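Local atomic coordinates of quinoline 2-oxidoreductase large subunit (PDB entry 1T3Q), a protein that carries the molybdenum-pterin cytosine dinucleotide centre of quinoline 2-oxidoreductase, a molybdenum hydroxylase of the xanthine dehydrogenase family that probably hydroxylates quinoline at carbon 2. Residues A752-V757 and V771-E776. Residues are numbered along the deposited sequence; the frame is centred on the assembly and turned at random.
Sequences AVVAAV and VPITPE
V754 and I773 bring the two backbones closest, their CA atoms 7.8 Å apart, where a turn of helix 744-761 faces the chain leaving strand 770-771 for the C-terminal helix 775-783. This is helix-to-loop packing, with helix 744-761 lying on strand 636-649 and against helix 672-692, and every contact across it is apolar and buried. I773 does most of the work: CG1 is anti to the carbonyl carbon and beside the backbone N (chi1 -59°), and the chain runs on extended (chi2 175°), carrying CD1 to the helix. The side chains of I773 and V757 meet tip to tip, I773 CD1 3.8 Å from V757 CG2. The other branch, I773 CG2, comes within 4.0 Å of V757 CG1. I768 and L691 add further cover to I773. The peptide bond between V771 and P772 is cis; farther on, T774 N-caps the last helix, its OG1 hydrogen-bonded to R777 N. Helix 775-783 also meets the medium subunit, where E776 OE2 is hydrogen-bonded to S260 OG of that chain. Back at the strand, V771 crosses V754 at about a right angle, and their methyls V771 CG1 and V754 CG2 are pressed to 3.4 Å, tighter than ordinary carbon contact.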
loop_
_atom_site.group_PDB
_atom_site.type_symbol
_atom_site.label_atom_id
_atom_site.label_comp_id
_atom_site.label_asym_id
_atom_site.label_seq_id
_atom_site.Cartn_x
_atom_site.Cartn_y
_atom_site.Cartn_z
ATOM N N ALA B 752 10.483 32.102 31.137
ATOM C CA ALA B 752 9.482 33.039 31.641
ATOM C C ALA B 752 8.825 32.525 32.920
ATOM O O ALA B 752 8.601 33.293 33.856
ATOM C CB ALA B 752 8.415 33.297 30.569
ATOM N N VAL B 753 8.518 31.229 32.962
ATOM C CA VAL B 753 7.888 30.646 34.143
ATOM C C VAL B 753 8.842 30.603 35.335
ATOM O O VAL B 753 8.469 30.977 36.451
ATOM C CB VAL B 753 7.366 29.213 33.874
ATOM C CG1 VAL B 753 6.703 28.660 35.138
ATOM C CG2 VAL B 753 6.369 29.220 32.720
ATOM N N VAL B 754 10.068 30.139 35.110
ATOM C CA VAL B 754 11.040 30.085 36.195
ATOM C C VAL B 754 11.279 31.500 36.715
ATOM O O VAL B 754 11.328 31.729 37.929
ATOM C CB VAL B 754 12.386 29.483 35.725
ATOM C CG1 VAL B 754 13.424 29.598 36.837
ATOM C CG2 VAL B 754 12.191 28.018 35.355
ATOM N N ALA B 755 11.421 32.454 35.795
ATOM C CA ALA B 755 11.632 33.842 36.195
ATOM C C ALA B 755 10.430 34.328 37.003
ATOM O O ALA B 755 10.587 35.058 37.974
ATOM C CB ALA B 755 11.832 34.734 34.963
ATOM N N ALA B 756 9.233 33.906 36.607
ATOM C CA ALA B 756 8.015 34.314 37.309
ATOM C C ALA B 756 7.985 33.808 38.747
ATOM O O ALA B 756 7.662 34.553 39.669
ATOM C CB ALA B 756 6.784 33.823 36.552
ATOM N N VAL B 757 8.311 32.536 38.945
ATOM C CA VAL B 757 8.320 31.977 40.288
ATOM C C VAL B 757 9.315 32.737 41.160
ATOM O O VAL B 757 9.025 33.074 42.306
ATOM C CB VAL B 757 8.696 30.480 40.263
ATOM C CG1 VAL B 757 8.967 29.981 41.678
ATOM C CG2 VAL B 757 7.561 29.678 39.630
ATOM N N VAL B 771 14.404 22.967 37.997
ATOM C CA VAL B 771 13.091 22.645 37.447
ATOM C C VAL B 771 12.987 21.121 37.434
ATOM O O VAL B 771 13.995 20.421 37.296
ATOM C CB VAL B 771 12.879 23.185 36.004
ATOM C CG1 VAL B 771 12.865 24.711 36.016
ATOM C CG2 VAL B 771 13.954 22.653 35.069
ATOM N N PRO B 772 11.768 20.583 37.582
ATOM C CA PRO B 772 10.516 21.330 37.753
ATOM C C PRO B 772 10.392 21.964 39.138
ATOM O O PRO B 772 10.931 21.451 40.117
ATOM C CB PRO B 772 9.456 20.264 37.515
ATOM C CG PRO B 772 10.089 19.054 38.151
ATOM C CD PRO B 772 11.524 19.129 37.642
ATOM N N ILE B 773 9.684 23.086 39.209
ATOM C CA ILE B 773 9.465 23.777 40.472
ATOM C C ILE B 773 8.194 23.185 41.064
ATOM O O ILE B 773 7.081 23.604 40.741
ATOM C CB ILE B 773 9.287 25.281 40.244
ATOM C CG1 ILE B 773 10.540 25.837 39.557
ATOM C CG2 ILE B 773 9.024 25.979 41.570
ATOM C CD1 ILE B 773 10.444 27.301 39.162
ATOM N N THR B 774 8.386 22.194 41.923
ATOM C CA THR B 774 7.302 21.464 42.563
ATOM C C THR B 774 6.929 22.061 43.915
ATOM O O THR B 774 7.644 22.904 44.445
ATOM C CB THR B 774 7.740 20.017 42.794
ATOM O OG1 THR B 774 8.846 20.010 43.706
ATOM C CG2 THR B 774 8.193 19.376 41.486
ATOM N N PRO B 775 5.788 21.645 44.484
ATOM C CA PRO B 775 5.428 22.203 45.790
ATOM C C PRO B 775 6.498 21.854 46.825
ATOM O O PRO B 775 6.765 22.627 47.747
ATOM C CB PRO B 775 4.064 21.565 46.089
ATOM C CG PRO B 775 4.002 20.370 45.180
ATOM C CD PRO B 775 4.685 20.843 43.930
ATOM N N GLU B 776 7.120 20.688 46.665
ATOM C CA GLU B 776 8.180 20.271 47.583
ATOM C C GLU B 776 9.334 21.274 47.519
ATOM O O GLU B 776 9.816 21.749 48.549
ATOM C CB GLU B 776 8.697 18.882 47.208
ATOM C CG GLU B 776 9.984 18.475 47.930
ATOM C CD GLU B 776 9.779 18.204 49.413
ATOM O OE1 GLU B 776 10.785 18.140 50.153
ATOM O OE2 GLU B 776 8.616 18.038 49.839
#